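Local coordinates for protein chitinase A (Cycas revoluta, PDB 4MNK) that probably hydrolyses the beta-1,4-linked N-acetylglucosamine chains of chitin and binds a chitin oligosaccharide in its active-site cleft, at residues L312-A317 with G323-W328; A282-D287 with V302-Q307; H30-F35 with L184-V189. All coordinates share one frame; numbering follows the deposited sequence.

How the contacts relate
From the N terminus, contact 3 comes first and closes the longest loop: 148 residues separate its segments, and it joins strands 30-36 and 186-190 across the interior of the TIM barrel. Contact 2 follows, bridging 14 residues within the insertion that precedes helix 307-319. Contact 1 closes only five residues, folding that helix onto strand 324-328. The three are in series; none nests within or crosses another. Contacts 1 and 2 meet through the Lys-313 to Asp-305 salt bridge and Leu-312 on Phe-286. Contacts 1 and 3 meet where Trp-328 touches Phe-35 and Phe-326 touches Asn-188. Contacts 2 and 3 stay apart, about 10 Å between nearest atoms.

Contact 1 (L312-A317 with G323-W328); sequences LKVQYA and GGYFFW. With NAG (2-acetamido-2-deoxy-beta-D-glucopyranose), chain B; NAG (2-acetamido-2-deoxy-beta-D-glucopyranose), chain C.
Val-314 lays both of its methyl groups against the Tyr-325 ring, joining helix 307-319 to strand 324-328. CG1 lies 4.0 Å from Tyr-325 CE2, while CG2 stands over one face of the ring, displaced toward the rim at CD2. The ring is brought there by a first torsion that sets CG between the backbone N and the carbonyl carbon (chi1 58°). One turn further along, Ala-317 CB rests 4.2 Å from the carbonyl O of Gly-324. A side chain on Gly-324 would be jammed against the preceding carbonyl oxygen. No hydrogen bond crosses between the segments, whose hold on each other is apolar.

At the far end of the strand, Trp-328 serves the sugar. With CG anti to the backbone N (chi1 175°), its indole lies against the chain B NAG, whose C3 is 3.5 Å above the ring plane, toward the rim. Trp-328 NE1 donates a hydrogen bond of 2.9 Å to acetamido O7 of the chain C NAG, near the plane of the indole. This arrangement is consistent with the tryptophan flooring the −1 subsite in family 18 enzymes.

Helix 337-346 presses Ala-342 on both Val-314 and Tyr-325, and Trp-346 on Val-314. Strand 324-328 itself runs between strands 5-11 and 234-247 of the barrel.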
loop_
_atom_site.group_PDB
_atom_site.type_symbol
_atom_site.label_atom_id
_atom_site.label_comp_id
_atom_site.label_asym_id
_atom_site.label_seq_id
_atom_site.Cartn_x
_atom_site.Cartn_y
_atom_site.Cartn_z
ATOM N N LEU A 312 -2.585 -2.828 -17.977
ATOM C CA LEU A 312 -1.343 -2.245 -18.476
ATOM C C LEU A 312 -0.279 -2.134 -17.383
ATOM O O LEU A 312 0.890 -2.419 -17.630
ATOM C CB LEU A 312 -1.608 -0.895 -19.143
ATOM C CG LEU A 312 -2.361 -0.970 -20.478
ATOM C CD1 LEU A 312 -2.880 0.395 -20.881
ATOM C CD2 LEU A 312 -1.505 -1.573 -21.592
ATOM N N LYS A 313 -0.690 -1.746 -16.177
ATOM C CA LYS A 313 0.241 -1.647 -15.045
ATOM C C LYS A 313 0.790 -3.007 -14.630
ATOM O O LYS A 313 1.971 -3.128 -14.303
ATOM C CB LYS A 313 -0.423 -0.967 -13.848
ATOM C CG LYS A 313 -0.531 0.528 -13.987
ATOM C CD LYS A 313 -1.137 1.150 -12.755
ATOM C CE LYS A 313 -1.033 2.650 -12.839
ATOM N NZ LYS A 313 -1.543 3.284 -11.602
ATOM N N VAL A 314 -0.066 -4.024 -14.641
ATOM C CA VAL A 314 0.345 -5.373 -14.254
ATOM C C VAL A 314 1.299 -5.970 -15.291
ATOM O O VAL A 314 2.297 -6.600 -14.933
ATOM C CB VAL A 314 -0.876 -6.282 -13.983
ATOM C CG1 VAL A 314 -0.455 -7.730 -13.761
ATOM C CG2 VAL A 314 -1.644 -5.766 -12.775
ATOM N N GLN A 315 1.009 -5.739 -16.570
ATOM C CA GLN A 315 1.910 -6.163 -17.636
ATOM C C GLN A 315 3.247 -5.427 -17.535
ATOM O O GLN A 315 4.304 -6.029 -17.725
ATOM C CB GLN A 315 1.270 -5.963 -19.014
ATOM C CG GLN A 315 2.055 -6.594 -20.167
ATOM C CD GLN A 315 2.269 -8.091 -20.004
ATOM O OE1 GLN A 315 1.417 -8.806 -19.472
ATOM N NE2 GLN A 315 3.412 -8.573 -20.473
ATOM N N TYR A 316 3.191 -4.130 -17.229
ATOM C CA TYR A 316 4.396 -3.344 -16.956
ATOM C C TYR A 316 5.244 -3.993 -15.858
ATOM O O TYR A 316 6.454 -4.154 -16.019
ATOM C CB TYR A 316 4.042 -1.895 -16.586
ATOM C CG TYR A 316 5.202 -1.120 -15.993
ATOM C CD1 TYR A 316 6.120 -0.462 -16.811
ATOM C CD2 TYR A 316 5.391 -1.059 -14.610
ATOM C CE1 TYR A 316 7.194 0.241 -16.267
ATOM C CE2 TYR A 316 6.463 -0.363 -14.059
ATOM C CZ TYR A 316 7.354 0.284 -14.892
ATOM O OH TYR A 316 8.409 0.968 -14.339
ATOM N N ALA A 317 4.609 -4.358 -14.745
ATOM C CA ALA A 317 5.305 -4.995 -13.626
ATOM C C ALA A 317 5.975 -6.295 -14.056
ATOM O O ALA A 317 7.109 -6.581 -13.656
ATOM C CB ALA A 317 4.345 -5.236 -12.458
ATOM N N GLY A 323 8.422 -8.395 -8.468
ATOM C CA GLY A 323 7.908 -9.510 -7.679
ATOM C C GLY A 323 6.411 -9.701 -7.830
ATOM O O GLY A 323 5.906 -10.812 -7.677
ATOM N N GLY A 324 5.708 -8.614 -8.138
ATOM C CA GLY A 324 4.263 -8.643 -8.321
ATOM C C GLY A 324 3.647 -7.278 -8.128
ATOM O O GLY A 324 4.280 -6.257 -8.397
ATOM N N TYR A 325 2.402 -7.270 -7.662
ATOM C CA TYR A 325 1.636 -6.043 -7.461
ATOM C C TYR A 325 0.837 -6.136 -6.165
ATOM O O TYR A 325 0.594 -7.237 -5.660
ATOM C CB TYR A 325 0.679 -5.802 -8.637
ATOM C CG TYR A 325 -0.286 -6.946 -8.864
ATOM C CD1 TYR A 325 -1.476 -7.038 -8.140
ATOM C CD2 TYR A 325 -0.003 -7.947 -9.790
ATOM C CE1 TYR A 325 -2.357 -8.096 -8.331
ATOM C CE2 TYR A 325 -0.879 -9.009 -9.992
ATOM C CZ TYR A 325 -2.052 -9.074 -9.260
ATOM O OH TYR A 325 -2.925 -10.116 -9.462
ATOM N N PHE A 326 0.436 -4.983 -5.637
ATOM C CA PHE A 326 -0.489 -4.942 -4.507
ATOM C C PHE A 326 -1.607 -3.939 -4.740
ATOM O O PHE A 326 -1.441 -2.985 -5.498
ATOM C CB PHE A 326 0.234 -4.698 -3.164
ATOM C CG PHE A 326 0.551 -3.254 -2.863
ATOM C CD1 PHE A 326 -0.420 -2.402 -2.339
ATOM C CD2 PHE A 326 1.838 -2.762 -3.046
ATOM C CE1 PHE A 326 -0.121 -1.078 -2.037
ATOM C CE2 PHE A 326 2.149 -1.437 -2.742
ATOM C CZ PHE A 326 1.167 -0.593 -2.239
ATOM N N PHE A 327 -2.740 -4.166 -4.081
ATOM C CA PHE A 327 -3.855 -3.234 -4.104
ATOM C C PHE A 327 -4.101 -2.645 -2.721
ATOM O O PHE A 327 -4.206 -3.383 -1.735
ATOM C CB PHE A 327 -5.135 -3.931 -4.559
ATOM C CG PHE A 327 -5.173 -4.259 -6.022
ATOM C CD1 PHE A 327 -5.065 -5.576 -6.457
ATOM C CD2 PHE A 327 -5.337 -3.250 -6.970
ATOM C CE1 PHE A 327 -5.119 -5.882 -7.815
ATOM C CE2 PHE A 327 -5.393 -3.548 -8.328
ATOM C CZ PHE A 327 -5.283 -4.864 -8.750
ATOM N N TRP A 328 -4.194 -1.320 -2.657
ATOM C CA TRP A 328 -4.749 -0.642 -1.492
ATOM C C TRP A 328 -6.047 0.042 -1.921
ATOM O O TRP A 328 -6.000 0.916 -2.786
ATOM C CB TRP A 328 -3.795 0.425 -0.926
ATOM C CG TRP A 328 -4.471 1.164 0.190
ATOM C CD1 TRP A 328 -5.303 2.243 0.073
ATOM C CD2 TRP A 328 -4.446 0.826 1.581
ATOM N NE1 TRP A 328 -5.781 2.607 1.309
ATOM C CE2 TRP A 328 -5.269 1.757 2.252
ATOM C CE3 TRP A 328 -3.793 -0.163 2.329
ATOM C CZ2 TRP A 328 -5.460 1.725 3.639
ATOM C CZ3 TRP A 328 -3.987 -0.196 3.706
ATOM C CH2 TRP A 328 -4.813 0.742 4.344
HETATM C C1 NAG B . -1.043 5.264 1.899
HETATM C C2 NAG B . -1.309 4.381 3.126
HETATM C C3 NAG B . -2.805 4.125 3.323
HETATM C C4 NAG B . -3.668 5.374 3.124
HETATM C C5 NAG B . -3.250 6.109 1.845
HETATM C C6 NAG B . -4.050 7.388 1.587
HETATM C C7 NAG B . -0.651 2.224 2.060
HETATM C C8 NAG B . 0.154 0.969 2.234
HETATM N N2 NAG B . -0.601 3.103 3.071
HETATM O O1 NAG B . 0.309 5.663 1.886
HETATM O O3 NAG B . -3.027 3.571 4.603
HETATM O O4 NAG B . -5.017 4.968 3.031
HETATM O O5 NAG B . -1.871 6.415 1.917
HETATM O O6 NAG B . -3.858 8.312 2.635
HETATM O O7 NAG B . -1.300 2.389 1.025
HETATM C C1 NAG C . -5.791 5.477 4.132
HETATM C C2 NAG C . -7.252 5.560 3.705
HETATM C C3 NAG C . -8.111 6.116 4.837
HETATM C C4 NAG C . -7.856 5.400 6.169
HETATM C C5 NAG C . -6.360 5.157 6.427
HETATM C C6 NAG C . -6.141 4.175 7.577
HETATM C C7 NAG C . -7.677 5.858 1.318
HETATM C C8 NAG C . -7.800 6.835 0.189
HETATM N N2 NAG C . -7.399 6.378 2.514
HETATM O O3 NAG C . -9.470 5.991 4.479
HETATM O O4 NAG C . -8.375 6.189 7.223
HETATM O O5 NAG C . -5.691 4.656 5.280
HETATM O O6 NAG C . -6.586 2.885 7.213
HETATM O O7 NAG C . -7.832 4.653 1.113
#

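Contact 2 (A282-D287 with V302-Q307); sequences AREVFD and VGYDNQ
Glu-284 reaches from strand 283-287 to set one carboxylate oxygen between Tyr-304 and Asn-306. Its chain is extended, with CG trans to the backbone N (chi1 173°), which carries OE1 across to the tyrosine hydroxyl. Tyr-304 OH donates to Glu-284 OE1 at 2.7 Å, arriving on the anti side of the oxygen and somewhat out of the carboxylate plane. Carboxylate and phenol ring are nearly coplanar, 21° apart, and OE1 lies at the edge of the ring. Packing is close here, since Glu-284 CG also comes within 3.2 Å of Tyr-304 OH. Asn-306 ND2 adds a weak but fairly straight bond to the same OE1 at 3.2 Å, its amide turned 90° from the carboxylate. The other end of that amide works for the helix: Asn-306 is the N-cap of helix 307-319, and its side chain caps a backbone N beyond it.

Toward Gln-307 the carboxylate is wet. One water donates to Glu-284 OE2 at 2.8 Å and to Gln-307 OE1; a second donates to Glu-284 OE1 and again to Gln-307 OE1. OE1 therefore accepts three hydrogen bonds, while Gln-307 is reached only through water. Replacing Glu-284 by alanine would probably leave the Tyr-304 hydroxyl and the Asn-306 amide without their shared acceptor and break both water bridges.

Phe-286 CD2 approaches Asn-306 OD1 more loosely, at 4.2 Å. Its ring packs on Gln-308, Ser-309 and Leu-312 of helix 307-319. Helix 271-279 covers Tyr-304 with Ile-274 and Ile-278, and strand 292-297 lies between strands 283-287 and 300-304.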
loop_
_atom_site.group_PDB
_atom_site.type_symbol
_atom_site.label_atom_id
_atom_site.label_comp_id
_atom_site.label_asym_id
_atom_site.label_seq_id
_atom_site.Cartn_x
_atom_site.Cartn_y
_atom_site.Cartn_z
ATOM N N ALA A 282 -21.772 9.822 -15.195
ATOM C CA ALA A 282 -20.421 10.338 -15.424
ATOM C C ALA A 282 -19.805 9.693 -16.661
ATOM O O ALA A 282 -20.069 8.527 -16.956
ATOM C CB ALA A 282 -19.544 10.106 -14.217
ATOM N N ARG A 283 -18.987 10.459 -17.381
ATOM C CA ARG A 283 -18.302 9.947 -18.562
ATOM C C ARG A 283 -16.904 9.474 -18.197
ATOM O O ARG A 283 -16.115 10.233 -17.631
ATOM C CB ARG A 283 -18.220 11.018 -19.655
ATOM C CG ARG A 283 -17.594 10.522 -20.959
ATOM C CD ARG A 283 -17.536 11.609 -22.025
ATOM N NE ARG A 283 -18.863 12.081 -22.424
ATOM C CZ ARG A 283 -19.603 11.540 -23.389
ATOM N NH1 ARG A 283 -19.163 10.491 -24.074
ATOM N NH2 ARG A 283 -20.795 12.052 -23.670
ATOM N N GLU A 284 -16.605 8.219 -18.524
ATOM C CA GLU A 284 -15.274 7.658 -18.323
ATOM C C GLU A 284 -14.395 7.909 -19.540
ATOM O O GLU A 284 -14.827 7.731 -20.683
ATOM C CB GLU A 284 -15.347 6.154 -18.043
ATOM C CG GLU A 284 -13.978 5.479 -17.990
ATOM C CD GLU A 284 -14.041 4.045 -17.527
ATOM O OE1 GLU A 284 -13.527 3.764 -16.426
ATOM O OE2 GLU A 284 -14.600 3.202 -18.259
ATOM N N VAL A 285 -13.157 8.314 -19.277
ATOM C CA VAL A 285 -12.156 8.536 -20.312
ATOM C C VAL A 285 -10.893 7.771 -19.941
ATOM O O VAL A 285 -10.442 7.822 -18.795
ATOM C CB VAL A 285 -11.819 10.041 -20.465
ATOM C CG1 VAL A 285 -10.811 10.264 -21.590
ATOM C CG2 VAL A 285 -13.078 10.858 -20.716
ATOM N N PHE A 286 -10.331 7.045 -20.903
ATOM C CA PHE A 286 -9.022 6.443 -20.716
ATOM C C PHE A 286 -7.965 7.401 -21.242
ATOM O O PHE A 286 -8.080 7.907 -22.360
ATOM C CB PHE A 286 -8.916 5.091 -21.424
ATOM C CG PHE A 286 -7.539 4.487 -21.367
ATOM C CD1 PHE A 286 -6.716 4.497 -22.487
ATOM C CD2 PHE A 286 -7.062 3.915 -20.190
ATOM C CE1 PHE A 286 -5.442 3.944 -22.439
ATOM C CE2 PHE A 286 -5.788 3.367 -20.130
ATOM C CZ PHE A 286 -4.975 3.379 -21.259
ATOM N N ASP A 287 -6.947 7.656 -20.426
ATOM C CA ASP A 287 -5.853 8.526 -20.828
ATOM C C ASP A 287 -4.607 7.714 -21.146
ATOM O O ASP A 287 -3.903 7.254 -20.243
ATOM C CB ASP A 287 -5.547 9.561 -19.745
ATOM C CG ASP A 287 -4.605 10.634 -20.235
ATOM O OD1 ASP A 287 -5.016 11.413 -21.122
ATOM O OD2 ASP A 287 -3.458 10.695 -19.747
ATOM N N VAL A 302 -12.852 12.820 -11.248
ATOM C CA VAL A 302 -12.076 11.850 -10.478
ATOM C C VAL A 302 -11.085 11.105 -11.375
ATOM O O VAL A 302 -11.441 10.669 -12.468
ATOM C CB VAL A 302 -12.999 10.875 -9.679
ATOM C CG1 VAL A 302 -13.888 10.052 -10.616
ATOM C CG2 VAL A 302 -12.181 9.971 -8.750
ATOM N N GLY A 303 -9.842 10.991 -10.912
ATOM C CA GLY A 303 -8.811 10.220 -11.608
ATOM C C GLY A 303 -8.539 8.934 -10.853
ATOM O O GLY A 303 -8.443 8.944 -9.624
ATOM N N TYR A 304 -8.408 7.829 -11.582
ATOM C CA TYR A 304 -8.347 6.500 -10.970
ATOM C C TYR A 304 -7.778 5.483 -11.949
ATOM O O TYR A 304 -7.452 5.816 -13.094
ATOM C CB TYR A 304 -9.750 6.056 -10.515
ATOM C CG TYR A 304 -10.751 6.013 -11.650
ATOM C CD1 TYR A 304 -11.103 4.805 -12.256
ATOM C CD2 TYR A 304 -11.322 7.188 -12.144
ATOM C CE1 TYR A 304 -12.010 4.770 -13.318
ATOM C CE2 TYR A 304 -12.224 7.164 -13.200
ATOM C CZ TYR A 304 -12.561 5.957 -13.780
ATOM O OH TYR A 304 -13.456 5.959 -14.825
ATOM N N ASP A 305 -7.660 4.240 -11.493
ATOM C CA ASP A 305 -7.291 3.133 -12.360
ATOM C C ASP A 305 -8.516 2.313 -12.724
ATOM O O ASP A 305 -9.348 2.007 -11.867
ATOM C CB ASP A 305 -6.230 2.253 -11.700
ATOM C CG ASP A 305 -4.836 2.814 -11.869
ATOM O OD1 ASP A 305 -4.354 2.861 -13.023
ATOM O OD2 ASP A 305 -4.224 3.214 -10.856
ATOM N N ASN A 306 -8.628 1.972 -14.003
ATOM C CA ASN A 306 -9.727 1.134 -14.466
ATOM C C ASN A 306 -9.230 -0.197 -15.017
ATOM O O ASN A 306 -8.054 -0.539 -14.879
ATOM C CB ASN A 306 -10.635 1.882 -15.459
ATOM C CG ASN A 306 -9.989 2.105 -16.824
ATOM O OD1 ASN A 306 -8.842 1.729 -17.072
ATOM N ND2 ASN A 306 -10.743 2.730 -17.718
ATOM N N GLN A 307 -10.132 -0.947 -15.640
ATOM C CA GLN A 307 -9.816 -2.273 -16.145
ATOM C C GLN A 307 -8.620 -2.251 -17.107
ATOM O O GLN A 307 -7.716 -3.085 -17.019
ATOM C CB GLN A 307 -11.058 -2.876 -16.810
ATOM C CG GLN A 307 -12.243 -3.128 -15.849
ATOM C CD GLN A 307 -13.262 -1.984 -15.755
ATOM O OE1 GLN A 307 -12.912 -0.800 -15.672
ATOM N NE2 GLN A 307 -14.540 -2.349 -15.733
HETATM O O HOH W 1 -13.753 0.528 -18.139
HETATM O O HOH W 2 -14.332 1.807 -14.792
#

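Contact 3 (H30-F35 with L184-V189); sequences HLYYAF and LDWVNV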
loop_
_atom_site.group_PDB
_atom_site.type_symbol
_atom_site.label_atom_id
_atom_site.label_comp_id
_atom_site.label_asym_id
_atom_site.label_seq_id
_atom_site.Cartn_x
_atom_site.Cartn_y
_atom_site.Cartn_z
ATOM N N HIS A 30 -1.261 -13.162 -1.124
ATOM C CA HIS A 30 -1.022 -12.613 0.214
ATOM C C HIS A 30 -2.035 -11.530 0.533
ATOM O O HIS A 30 -2.305 -10.654 -0.297
ATOM C CB HIS A 30 0.399 -12.051 0.333
ATOM C CG HIS A 30 1.468 -13.081 0.143
ATOM N ND1 HIS A 30 1.829 -13.555 -1.100
ATOM C CD2 HIS A 30 2.231 -13.748 1.040
ATOM C CE1 HIS A 30 2.780 -14.462 -0.961
ATOM N NE2 HIS A 30 3.043 -14.598 0.326
ATOM N N LEU A 31 -2.602 -11.602 1.735
ATOM C CA LEU A 31 -3.560 -10.607 2.200
ATOM C C LEU A 31 -3.093 -10.012 3.516
ATOM O O LEU A 31 -2.706 -10.737 4.435
ATOM C CB LEU A 31 -4.955 -11.216 2.338
ATOM C CG LEU A 31 -5.665 -11.521 1.020
ATOM C CD1 LEU A 31 -6.829 -12.469 1.254
ATOM C CD2 LEU A 31 -6.123 -10.237 0.331
ATOM N N TYR A 32 -3.122 -8.686 3.589
ATOM C CA TYR A 32 -2.654 -7.959 4.756
ATOM C C TYR A 32 -3.821 -7.441 5.583
ATOM O O TYR A 32 -4.817 -6.946 5.039
ATOM C CB TYR A 32 -1.814 -6.757 4.337
ATOM C CG TYR A 32 -0.416 -7.021 3.812
ATOM C CD1 TYR A 32 -0.178 -7.901 2.751
ATOM C CD2 TYR A 32 0.665 -6.330 4.340
ATOM C CE1 TYR A 32 1.116 -8.104 2.265
ATOM C CE2 TYR A 32 1.946 -6.517 3.851
ATOM C CZ TYR A 32 2.167 -7.400 2.822
ATOM O OH TYR A 32 3.447 -7.566 2.350
ATOM N N TYR A 33 -3.674 -7.549 6.900
ATOM C CA TYR A 33 -4.558 -6.906 7.863
ATOM C C TYR A 33 -3.937 -5.561 8.233
ATOM O O TYR A 33 -2.799 -5.511 8.702
ATOM C CB TYR A 33 -4.683 -7.795 9.102
ATOM C CG TYR A 33 -5.636 -7.312 10.173
ATOM C CD1 TYR A 33 -6.865 -7.936 10.359
ATOM C CD2 TYR A 33 -5.299 -6.254 11.021
ATOM C CE1 TYR A 33 -7.744 -7.514 11.344
ATOM C CE2 TYR A 33 -6.181 -5.820 12.013
ATOM C CZ TYR A 33 -7.399 -6.461 12.165
ATOM O OH TYR A 33 -8.283 -6.052 13.143
ATOM N N ALA A 34 -4.684 -4.479 8.025
ATOM C CA ALA A 34 -4.210 -3.119 8.310
ATOM C C ALA A 34 -5.149 -2.445 9.318
ATOM O O ALA A 34 -6.332 -2.302 9.025
ATOM C CB ALA A 34 -4.150 -2.310 7.013
ATOM N N PHE A 35 -4.680 -2.025 10.499
ATOM C CA PHE A 35 -3.294 -2.066 10.962
ATOM C C PHE A 35 -3.263 -2.430 12.444
ATOM O O PHE A 35 -4.190 -2.108 13.200
ATOM C CB PHE A 35 -2.643 -0.680 10.856
ATOM C CG PHE A 35 -2.502 -0.157 9.456
ATOM C CD1 PHE A 35 -1.419 -0.530 8.668
ATOM C CD2 PHE A 35 -3.428 0.748 8.942
ATOM C CE1 PHE A 35 -1.275 -0.038 7.371
ATOM C CE2 PHE A 35 -3.291 1.254 7.652
ATOM C CZ PHE A 35 -2.216 0.858 6.863
ATOM N N LEU A 184 14.478 -8.092 4.182
ATOM C CA LEU A 184 13.046 -8.167 3.881
ATOM C C LEU A 184 12.748 -9.079 2.707
ATOM O O LEU A 184 13.575 -9.256 1.814
ATOM C CB LEU A 184 12.490 -6.772 3.576
ATOM C CG LEU A 184 12.094 -5.856 4.737
ATOM C CD1 LEU A 184 13.302 -5.339 5.501
ATOM C CD2 LEU A 184 11.276 -4.699 4.220
ATOM N N ASP A 185 11.544 -9.638 2.703
ATOM C CA ASP A 185 11.106 -10.489 1.604
ATOM C C ASP A 185 10.714 -9.683 0.374
ATOM O O ASP A 185 10.984 -10.099 -0.752
ATOM C CB ASP A 185 9.980 -11.399 2.072
ATOM C CG ASP A 185 10.448 -12.369 3.123
ATOM O OD1 ASP A 185 11.084 -13.378 2.753
ATOM O OD2 ASP A 185 10.213 -12.109 4.319
ATOM N N TRP A 186 10.092 -8.528 0.600
ATOM C CA TRP A 186 9.832 -7.552 -0.456
ATOM C C TRP A 186 9.405 -6.222 0.142
ATOM O O TRP A 186 9.188 -6.124 1.352
ATOM C CB TRP A 186 8.791 -8.057 -1.469
ATOM C CG TRP A 186 7.367 -8.174 -0.973
ATOM C CD1 TRP A 186 6.426 -7.183 -0.928
ATOM C CD2 TRP A 186 6.721 -9.362 -0.503
ATOM N NE1 TRP A 186 5.235 -7.679 -0.445
ATOM C CE2 TRP A 186 5.390 -9.014 -0.175
ATOM C CE3 TRP A 186 7.140 -10.684 -0.311
ATOM C CZ2 TRP A 186 4.476 -9.944 0.332
ATOM C CZ3 TRP A 186 6.231 -11.606 0.191
ATOM C CH2 TRP A 186 4.916 -11.229 0.512
ATOM N N VAL A 187 9.308 -5.203 -0.707
ATOM C CA VAL A 187 8.734 -3.922 -0.315
ATOM C C VAL A 187 7.528 -3.608 -1.185
ATOM O O VAL A 187 7.479 -3.975 -2.361
ATOM C CB VAL A 187 9.753 -2.747 -0.362
ATOM C CG1 VAL A 187 10.877 -2.974 0.633
ATOM C CG2 VAL A 187 10.300 -2.523 -1.777
ATOM N N ASN A 188 6.560 -2.937 -0.577
ATOM C CA ASN A 188 5.337 -2.534 -1.244
ATOM C C ASN A 188 5.468 -1.080 -1.670
ATOM O O ASN A 188 5.419 -0.166 -0.841
ATOM C CB ASN A 188 4.146 -2.756 -0.312
ATOM C CG ASN A 188 3.931 -4.225 0.013
ATOM O OD1 ASN A 188 3.904 -5.072 -0.883
ATOM N ND2 ASN A 188 3.787 -4.535 1.297
ATOM N N VAL A 189 5.668 -0.881 -2.970
ATOM C CA VAL A 189 5.929 0.442 -3.528
ATOM C C VAL A 189 4.619 1.198 -3.717
ATOM O O VAL A 189 3.777 0.807 -4.526
ATOM C CB VAL A 189 6.695 0.355 -4.873
ATOM C CG1 VAL A 189 7.014 1.745 -5.401
ATOM C CG2 VAL A 189 7.972 -0.464 -4.719
#
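The imidazole of His-30 takes the edge of the Trp-186 indole on one face: CH2 stands 3.7 Å above the plane, over the ring centre. This is a T-shaped pair, the His-30 ring and the six-membered ring of Trp-186 lying 5.0 Å apart between centroids with their planes at 73°. Beside it, Trp-186 CZ2 meets the edge of the Tyr-32 ring, 3.3 Å from Tyr-32 OH. The five-membered part of the indole has Asn-188 OD1 at its edge, in plane.

Trp-186 NE1 donates to that OD1 at 3.0 Å, along a bent path, with the donor tilted from the carbonyl plane. The other end of the amide is better aligned: Asn-188 ND2 donates to Tyr-32 OH at 3.2 Å, with an N-H...O angle of 175° and the hydroxyl in the amide plane. Both ends of Asn-188 are thus engaged, which fixes the flip of its amide. The hydroxyl of Tyr-32 is also hydrogen-bonded to Thr-157 OG1 of strand 155-161, its strongest polar partner. Tyr-32 and Asn-188 both keep CG opposite the carbonyl carbon, and from there their side chains run toward each other across the gap.

The two strands are opposite staves of the barrel, their axes 12.5 Å apart at closest approach and crossing at 69°, so side chains alone span the interior. Further along strand 30-36, after a cis peptide bond, Phe-35 touches bound NAG. The chemistry is that of a barrel core in which aromatic rings fill the space and a short chain of hydrogen bonds, from indole to amide to tyrosine and threonine hydroxyls, gives partners to Trp-186 NE1, both ends of the Asn-188 amide and Tyr-32 OH.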